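Local coordinates for protein 2-Cys Peroxiredoxin (PDB 2I81) that probably reduces hydrogen peroxide and organic hydroperoxides through a reactive cysteine, as other 2-Cys peroxiredoxins of the AhpC/TSA family do, at residues A[50-62]-A[140-152]. Numbering follows the deposited sequence.
Sequences IGKKYVLLYFYPL and VSLRAFVLIDMNG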
ATOM      1  N   ILE A  50     -19.578 -31.718 -17.005  1.00 34.24           N
ATOM      2  CA  ILE A  50     -20.039 -30.628 -17.866  1.00 39.58           C
ATOM      3  C   ILE A  50     -20.420 -31.161 -19.252  1.00 39.85           C
ATOM      4  O   ILE A  50     -19.631 -31.842 -19.912  1.00 40.88           O
ATOM      5  CB  ILE A  50     -19.030 -29.434 -17.939  1.00 40.31           C
ATOM      6  CG1 ILE A  50     -19.748 -28.158 -18.400  1.00 39.48           C
ATOM      7  CG2 ILE A  50     -17.815 -29.761 -18.821  1.00 45.16           C
ATOM      8  CD1 ILE A  50     -18.973 -26.866 -18.145  1.00 43.70           C
ATOM      9  N   GLY A  51     -21.652 -30.873 -19.658  1.00 41.35           N
ATOM     10  CA  GLY A  51     -22.158 -31.289 -20.962  1.00 41.89           C
ATOM     11  C   GLY A  51     -22.707 -32.704 -21.000  1.00 41.62           C
ATOM     12  O   GLY A  51     -23.230 -33.140 -22.028  1.00 43.05           O
ATOM     13  N   LYS A  52     -22.593 -33.421 -19.884  1.00 40.34           N
ATOM     14  CA  LYS A  52     -23.045 -34.809 -19.817  1.00 39.26           C
ATOM     15  C   LYS A  52     -24.223 -35.000 -18.866  1.00 37.96           C
ATOM     16  O   LYS A  52     -25.202 -35.662 -19.222  1.00 37.07           O
ATOM     17  CB  LYS A  52     -21.885 -35.745 -19.463  1.00 38.35           C
ATOM     18  CG  LYS A  52     -20.775 -35.749 -20.503  1.00 38.49           C
ATOM     19  CD  LYS A  52     -19.725 -36.804 -20.215  1.00 46.60           C
ATOM     20  CE  LYS A  52     -18.557 -36.671 -21.184  1.00 49.49           C
ATOM     21  NZ  LYS A  52     -17.570 -37.777 -21.017  1.00 52.64           N
ATOM     22  N   LYS A  53     -24.135 -34.420 -17.668  1.00 37.81           N
ATOM     23  CA  LYS A  53     -25.226 -34.518 -16.693  1.00 36.72           C
ATOM     24  C   LYS A  53     -25.235 -33.449 -15.598  1.00 34.13           C
ATOM     25  O   LYS A  53     -24.229 -32.780 -15.343  1.00 34.30           O
ATOM     26  CB  LYS A  53     -25.302 -35.929 -16.081  1.00 38.89           C
ATOM     27  CG  LYS A  53     -23.986 -36.491 -15.553  1.00 40.42           C
ATOM     28  CD  LYS A  53     -23.954 -38.018 -15.629  1.00 42.08           C
ATOM     29  CE  LYS A  53     -24.663 -38.683 -14.448  1.00 42.36           C
ATOM     30  NZ  LYS A  53     -26.149 -38.688 -14.568  1.00 46.08           N
ATOM     31  N   TYR A  54     -26.401 -33.309 -14.970  1.00 31.38           N
ATOM     32  CA  TYR A  54     -26.616 -32.391 -13.859  1.00 29.64           C
ATOM     33  C   TYR A  54     -25.921 -32.915 -12.610  1.00 29.24           C
ATOM     34  O   TYR A  54     -25.781 -34.125 -12.431  1.00 27.69           O
ATOM     35  CB  TYR A  54     -28.114 -32.238 -13.579  1.00 30.86           C
ATOM     36  CG  TYR A  54     -28.939 -31.762 -14.755  1.00 31.95           C
ATOM     37  CD1 TYR A  54     -29.345 -30.432 -14.851  1.00 29.83           C
ATOM     38  CD2 TYR A  54     -29.327 -32.643 -15.767  1.00 33.86           C
ATOM     39  CE1 TYR A  54     -30.107 -29.987 -15.929  1.00 32.85           C
ATOM     40  CE2 TYR A  54     -30.087 -32.210 -16.847  1.00 36.00           C
ATOM     41  CZ  TYR A  54     -30.474 -30.883 -16.922  1.00 35.25           C
ATOM     42  OH  TYR A  54     -31.226 -30.457 -17.991  1.00 36.11           O
ATOM     43  N   VAL A  55     -25.486 -32.000 -11.751  1.00 28.69           N
ATOM     44  CA  VAL A  55     -24.807 -32.374 -10.517  1.00 28.33           C
ATOM     45  C   VAL A  55     -25.566 -31.838  -9.310  1.00 28.14           C
ATOM     46  O   VAL A  55     -25.831 -30.636  -9.217  1.00 30.30           O
ATOM     47  CB  VAL A  55     -23.339 -31.864 -10.482  1.00 27.71           C
ATOM     48  CG1 VAL A  55     -22.642 -32.293  -9.195  1.00 27.15           C
ATOM     49  CG2 VAL A  55     -22.560 -32.361 -11.692  1.00 27.06           C
ATOM     50  N   LEU A  56     -25.926 -32.738  -8.401  1.00 26.66           N
ATOM     51  CA  LEU A  56     -26.438 -32.336  -7.101  1.00 24.48           C
ATOM     52  C   LEU A  56     -25.342 -32.567  -6.065  1.00 23.08           C
ATOM     53  O   LEU A  56     -25.165 -33.681  -5.562  1.00 23.72           O
ATOM     54  CB  LEU A  56     -27.721 -33.095  -6.744  1.00 24.87           C
ATOM     55  CG  LEU A  56     -28.650 -32.466  -5.694  1.00 30.83           C
ATOM     56  CD1 LEU A  56     -30.084 -32.924  -5.908  1.00 40.18           C
ATOM     57  CD2 LEU A  56     -28.200 -32.767  -4.268  1.00 32.91           C
ATOM     58  N   LEU A  57     -24.597 -31.506  -5.775  1.00 21.05           N
ATOM     59  CA  LEU A  57     -23.575 -31.542  -4.745  1.00 21.34           C
ATOM     60  C   LEU A  57     -24.251 -31.233  -3.417  1.00 21.26           C
ATOM     61  O   LEU A  57     -24.822 -30.151  -3.245  1.00 21.78           O
ATOM     62  CB  LEU A  57     -22.485 -30.507  -5.038  1.00 22.61           C
ATOM     63  CG  LEU A  57     -21.018 -30.810  -4.709  1.00 23.08           C
ATOM     64  CD1 LEU A  57     -20.168 -29.551  -4.856  1.00 27.40           C
ATOM     65  CD2 LEU A  57     -20.824 -31.435  -3.328  1.00 29.69           C
ATOM     66  N   TYR A  58     -24.204 -32.182  -2.485  1.00 19.64           N
ATOM     67  CA  TYR A  58     -24.738 -31.937  -1.150  1.00 19.14           C
ATOM     68  C   TYR A  58     -23.674 -32.057  -0.066  1.00 19.76           C
ATOM     69  O   TYR A  58     -22.910 -33.022  -0.030  1.00 20.08           O
ATOM     70  CB  TYR A  58     -25.977 -32.801  -0.853  1.00 18.96           C
ATOM     71  CG  TYR A  58     -25.725 -34.249  -0.485  1.00 18.03           C
ATOM     72  CD1 TYR A  58     -25.703 -35.243  -1.461  1.00 19.68           C
ATOM     73  CD2 TYR A  58     -25.546 -34.630   0.847  1.00 23.29           C
ATOM     74  CE1 TYR A  58     -25.487 -36.576  -1.124  1.00 21.87           C
ATOM     75  CE2 TYR A  58     -25.325 -35.959   1.194  1.00 20.82           C
ATOM     76  CZ  TYR A  58     -25.299 -36.926   0.204  1.00 23.47           C
ATOM     77  OH  TYR A  58     -25.082 -38.242   0.539  1.00 20.47           O
ATOM     78  N   PHE A  59     -23.623 -31.048   0.798  1.00 19.78           N
ATOM     79  CA  PHE A  59     -22.668 -31.011   1.896  1.00 19.40           C
ATOM     80  C   PHE A  59     -23.343 -31.442   3.192  1.00 20.00           C
ATOM     81  O   PHE A  59     -24.528 -31.177   3.404  1.00 18.16           O
ATOM     82  CB  PHE A  59     -22.090 -29.601   2.066  1.00 18.64           C
ATOM     83  CG  PHE A  59     -21.318 -29.098   0.876  1.00 17.41           C
ATOM     84  CD1 PHE A  59     -21.960 -28.399  -0.144  1.00 14.84           C
ATOM     85  CD2 PHE A  59     -19.942 -29.297   0.787  1.00 14.11           C
ATOM     86  CE1 PHE A  59     -21.248 -27.923  -1.244  1.00 11.73           C
ATOM     87  CE2 PHE A  59     -19.221 -28.823  -0.309  1.00 18.43           C
ATOM     88  CZ  PHE A  59     -19.876 -28.135  -1.326  1.00 11.65           C
ATOM     89  N   TYR A  60     -22.583 -32.113   4.049  1.00 21.03           N
ATOM     90  CA  TYR A  60     -23.017 -32.420   5.406  1.00 21.64           C
ATOM     91  C   TYR A  60     -21.809 -32.262   6.326  1.00 22.14           C
ATOM     92  O   TYR A  60     -20.682 -32.526   5.902  1.00 23.36           O
ATOM     93  CB  TYR A  60     -23.624 -33.827   5.494  1.00 21.19           C
ATOM     94  CG  TYR A  60     -22.686 -34.951   5.117  1.00 20.26           C
ATOM     95  CD1 TYR A  60     -22.502 -35.318   3.784  1.00 16.39           C
ATOM     96  CD2 TYR A  60     -21.993 -35.661   6.097  1.00 18.34           C
ATOM     97  CE1 TYR A  60     -21.643 -36.353   3.435  1.00 17.19           C
ATOM     98  CE2 TYR A  60     -21.137 -36.697   5.760  1.00 16.50           C
ATOM     99  CZ  TYR A  60     -20.964 -37.039   4.429  1.00 20.35           C
ATOM    100  OH  TYR A  60     -20.114 -38.065   4.092  1.00 25.08           O
ATOM    101  N   PRO A  61     -21.997 -31.892   7.562  1.00 21.81           N
ATOM    102  CA  PRO A  61     -20.865 -31.654   8.428  1.00 20.09           C
ATOM    103  C   PRO A  61     -19.901 -32.808   8.670  1.00 20.52           C
ATOM    104  O   PRO A  61     -18.744 -32.639   8.502  1.00 19.30           O
ATOM    105  CB  PRO A  61     -21.518 -31.172   9.698  1.00 19.29           C
ATOM    106  CG  PRO A  61     -22.841 -31.508   9.593  1.00 20.16           C
ATOM    107  CD  PRO A  61     -23.227 -31.501   8.223  1.00 21.54           C
ATOM    108  N   LEU A  62     -20.382 -33.954   9.087  1.00 20.00           N
ATOM    109  CA  LEU A  62     -19.546 -34.942   9.703  1.00 20.00           C
ATOM    110  C   LEU A  62     -20.023 -36.350   9.560  1.00 20.00           C
ATOM    111  O   LEU A  62     -21.152 -36.633   9.736  1.00 24.19           O
ATOM    112  CB  LEU A  62     -19.308 -34.615  11.155  1.00 20.00           C
ATOM    113  CG  LEU A  62     -18.295 -33.547  11.504  1.00 20.00           C
ATOM    114  CD1 LEU A  62     -18.227 -33.273  12.901  1.00 20.00           C
ATOM    115  CD2 LEU A  62     -16.963 -33.713  10.958  1.00 20.00           C
ATOM    116  N   VAL A 140     -16.373 -27.428   9.675  1.00 21.41           N
ATOM    117  CA  VAL A 140     -17.230 -28.352   8.936  1.00 19.10           C
ATOM    118  C   VAL A 140     -18.148 -27.582   7.993  1.00 20.21           C
ATOM    119  O   VAL A 140     -18.428 -26.403   8.219  1.00 17.18           O
ATOM    120  CB  VAL A 140     -18.079 -29.240   9.893  1.00 19.27           C
ATOM    121  CG1 VAL A 140     -17.185 -30.127  10.747  1.00 15.94           C
ATOM    122  CG2 VAL A 140     -18.993 -28.389  10.782  1.00 16.31           C
ATOM    123  N   SER A 141     -18.614 -28.245   6.939  1.00 22.25           N
ATOM    124  CA  SER A 141     -19.524 -27.616   5.987  1.00 24.19           C
ATOM    125  C   SER A 141     -20.968 -27.669   6.481  1.00 24.21           C
ATOM    126  O   SER A 141     -21.371 -28.634   7.130  1.00 24.52           O
ATOM    127  CB  SER A 141     -19.408 -28.272   4.608  1.00 25.47           C
ATOM    128  OG  SER A 141     -19.861 -29.614   4.634  1.00 31.53           O
ATOM    129  N   LEU A 142     -21.738 -26.627   6.173  1.00 24.84           N
ATOM    130  CA  LEU A 142     -23.165 -26.588   6.503  1.00 25.75           C
ATOM    131  C   LEU A 142     -23.945 -27.538   5.596  1.00 24.58           C
ATOM    132  O   LEU A 142     -23.427 -27.984   4.569  1.00 26.80           O
ATOM    133  CB  LEU A 142     -23.710 -25.161   6.365  1.00 26.29           C
ATOM    134  CG  LEU A 142     -23.291 -24.111   7.399  1.00 30.31           C
ATOM    135  CD1 LEU A 142     -23.411 -22.712   6.818  1.00 27.29           C
ATOM    136  CD2 LEU A 142     -24.111 -24.228   8.678  1.00 27.22           C
ATOM    137  N   ARG A 143     -25.184 -27.848   5.970  1.00 24.16           N
ATOM    138  CA  ARG A 143     -26.034 -28.715   5.150  1.00 24.32           C
ATOM    139  C   ARG A 143     -26.510 -27.974   3.914  1.00 23.82           C
ATOM    140  O   ARG A 143     -27.466 -27.195   3.977  1.00 24.88           O
ATOM    141  CB  ARG A 143     -27.229 -29.224   5.948  1.00 25.15           C
ATOM    142  CG  ARG A 143     -26.835 -30.173   7.030  1.00 27.19           C
ATOM    143  CD  ARG A 143     -28.013 -30.613   7.861  1.00 27.56           C
ATOM    144  NE  ARG A 143     -27.547 -30.992   9.188  1.00 28.54           N
ATOM    145  CZ  ARG A 143     -26.844 -32.089   9.458  1.00 24.80           C
ATOM    146  NH1 ARG A 143     -26.527 -32.950   8.497  1.00 23.66           N
ATOM    147  NH2 ARG A 143     -26.457 -32.334  10.702  1.00 25.09           N
ATOM    148  N   ALA A 144     -25.843 -28.214   2.791  1.00 25.28           N
ATOM    149  CA  ALA A 144     -26.113 -27.440   1.586  1.00 24.42           C
ATOM    150  C   ALA A 144     -26.459 -28.278   0.364  1.00 23.72           C
ATOM    151  O   ALA A 144     -25.846 -29.314   0.114  1.00 23.73           O
ATOM    152  CB  ALA A 144     -24.945 -26.515   1.281  1.00 23.01           C
ATOM    153  N   PHE A 145     -27.453 -27.811  -0.387  1.00 23.52           N
ATOM    154  CA  PHE A 145     -27.739 -28.339  -1.713  1.00 24.40           C
ATOM    155  C   PHE A 145     -27.234 -27.368  -2.761  1.00 25.79           C
ATOM    156  O   PHE A 145     -27.523 -26.171  -2.702  1.00 27.13           O
ATOM    157  CB  PHE A 145     -29.241 -28.555  -1.915  1.00 23.62           C
ATOM    158  CG  PHE A 145     -29.757 -29.854  -1.364  1.00 26.75           C
ATOM    159  CD1 PHE A 145     -31.073 -29.956  -0.928  1.00 24.63           C
ATOM    160  CD2 PHE A 145     -28.934 -30.974  -1.273  1.00 28.73           C
ATOM    161  CE1 PHE A 145     -31.567 -31.154  -0.422  1.00 24.78           C
ATOM    162  CE2 PHE A 145     -29.418 -32.175  -0.765  1.00 25.49           C
ATOM    163  CZ  PHE A 145     -30.737 -32.265  -0.340  1.00 22.65           C
ATOM    164  N   VAL A 146     -26.464 -27.884  -3.712  1.00 24.58           N
ATOM    165  CA  VAL A 146     -26.049 -27.100  -4.865  1.00 25.08           C
ATOM    166  C   VAL A 146     -26.428 -27.875  -6.118  1.00 25.23           C
ATOM    167  O   VAL A 146     -25.912 -28.970  -6.362  1.00 24.65           O
ATOM    168  CB  VAL A 146     -24.528 -26.798  -4.864  1.00 24.96           C
ATOM    169  CG1 VAL A 146     -24.142 -25.981  -6.092  1.00 26.15           C
ATOM    170  CG2 VAL A 146     -24.117 -26.062  -3.592  1.00 25.19           C
ATOM    171  N   LEU A 147     -27.346 -27.312  -6.898  1.00 25.28           N
ATOM    172  CA  LEU A 147     -27.755 -27.929  -8.150  1.00 23.84           C
ATOM    173  C   LEU A 147     -27.067 -27.247  -9.326  1.00 22.42           C
ATOM    174  O   LEU A 147     -27.282 -26.060  -9.587  1.00 23.50           O
ATOM    175  CB  LEU A 147     -29.277 -27.902  -8.305  1.00 23.82           C
ATOM    176  CG  LEU A 147     -29.893 -28.735  -9.436  1.00 28.86           C
ATOM    177  CD1 LEU A 147     -29.442 -30.194  -9.396  1.00 29.92           C
ATOM    178  CD2 LEU A 147     -31.397 -28.652  -9.360  1.00 32.55           C
ATOM    179  N   ILE A 148     -26.233 -28.011 -10.021  1.00 22.13           N
ATOM    180  CA  ILE A 148     -25.458 -27.502 -11.142  1.00 20.21           C
ATOM    181  C   ILE A 148     -26.001 -28.121 -12.426  1.00 23.95           C
ATOM    182  O   ILE A 148     -26.132 -29.344 -12.520  1.00 26.74           O
ATOM    183  CB  ILE A 148     -23.952 -27.825 -10.967  1.00 21.11           C
ATOM    184  CG1 ILE A 148     -23.444 -27.300  -9.618  1.00 19.48           C
ATOM    185  CG2 ILE A 148     -23.134 -27.236 -12.107  1.00 17.96           C
ATOM    186  CD1 ILE A 148     -22.206 -28.012  -9.091  1.00 17.27           C
ATOM    187  N   ASP A 149     -26.331 -27.279 -13.404  1.00 24.63           N
ATOM    188  CA  ASP A 149     -26.867 -27.781 -14.668  1.00 26.44           C
ATOM    189  C   ASP A 149     -25.771 -28.310 -15.595  1.00 26.59           C
ATOM    190  O   ASP A 149     -24.589 -28.303 -15.239  1.00 25.48           O
ATOM    191  CB  ASP A 149     -27.771 -26.742 -15.363  1.00 25.79           C
ATOM    192  CG  ASP A 149     -27.023 -25.488 -15.809  1.00 29.06           C
ATOM    193  OD1 ASP A 149     -25.786 -25.526 -15.985  1.00 29.92           O
ATOM    194  OD2 ASP A 149     -27.692 -24.449 -15.998  1.00 31.15           O
ATOM    195  N   MET A 150     -26.172 -28.765 -16.779  1.00 27.85           N
ATOM    196  CA  MET A 150     -25.244 -29.382 -17.725  1.00 30.71           C
ATOM    197  C   MET A 150     -24.247 -28.393 -18.332  1.00 29.91           C
ATOM    198  O   MET A 150     -23.235 -28.802 -18.905  1.00 30.48           O
ATOM    199  CB  MET A 150     -26.004 -30.135 -18.821  1.00 30.08           C
ATOM    200  CG  MET A 150     -26.659 -31.423 -18.335  1.00 31.38           C
ATOM    201  SD  MET A 150     -27.282 -32.471 -19.664  1.00 37.58           S
ATOM    202  CE  MET A 150     -28.723 -31.548 -20.196  1.00 45.17           C
ATOM    203  N   ASN A 151     -24.530 -27.101 -18.201  1.00 28.38           N
ATOM    204  CA  ASN A 151     -23.594 -26.068 -18.633  1.00 28.89           C
ATOM    205  C   ASN A 151     -22.680 -25.593 -17.499  1.00 30.19           C
ATOM    206  O   ASN A 151     -21.893 -24.660 -17.675  1.00 31.48           O
ATOM    207  CB  ASN A 151     -24.340 -24.892 -19.274  1.00 28.92           C
ATOM    208  CG  ASN A 151     -25.040 -25.275 -20.570  1.00 33.72           C
ATOM    209  OD1 ASN A 151     -26.170 -24.856 -20.822  1.00 36.21           O
ATOM    210  ND2 ASN A 151     -24.371 -26.071 -21.400  1.00 28.26           N
ATOM    211  N   GLY A 152     -22.784 -26.249 -16.345  1.00 28.16           N
ATOM    212  CA  GLY A 152     -21.963 -25.916 -15.184  1.00 28.44           C
ATOM    213  C   GLY A 152     -22.397 -24.646 -14.475  1.00 29.18           C
ATOM    214  O   GLY A 152     -21.571 -23.951 -13.881  1.00 30.19           O
TER
HETATM  215  O   HOH W   1     -22.470 -30.276 -15.168  1.00 33.42           O
HETATM  216  O   HOH W   2     -18.328 -31.125   6.155  1.00 18.30           O
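Val55 and Ile148 exchange two nearly straight backbone hydrogen bonds in the antiparallel pairing of strands 54-59 and 143-148, which lies in the mixed central sheet of the thioredoxin-like peroxiredoxin fold; strand 87-93 continues the sheet beyond 54-59. Leu57 and Val146 exchange a second pair, more bent, and the pairing loosens at Phe59 and Ala144.

The buried middle is closely packed. On the face covered by helix 168-184, CD2 of Leu56 lies 3.6 Å from CD2 of Phe145, and CB of Tyr58 meets the edge of the Phe145 ring. On the other face, the Phe59 ring, with CG set anti to its carbonyl carbon (chi1 -62°), rests CD1 on CB of Ala144 and offers its edge to CG2 of Val146. Further along, Pro61 CD sits over one face of the Arg143 guanidinium, 3.6 Å from NH1; NH1 forms a salt bridge with Glu71 and NH2 a hydrogen bond to Leu162 O, beside Cys68 of helix 67-77.

Toward residues 50-53 the pairing opens to solvent: a water donates to both Lys53 O and Asp149 O, and Gly51 N donates a hydrogen bond to Met150 O (2.7 Å). Where this exposed end begins, partly exposed Met150 covers the buried Tyr54 ring: CG lies over one face, 3.9 Å from the centroid, a CH-pi contact, with SD oblique to it (Met-aromatic). Tyr54 OH is hydrogen-bonded to Glu182, and the turn about Met150's last torsion (-73°) brings CE within 3.5 Å of that Tyr54 OH.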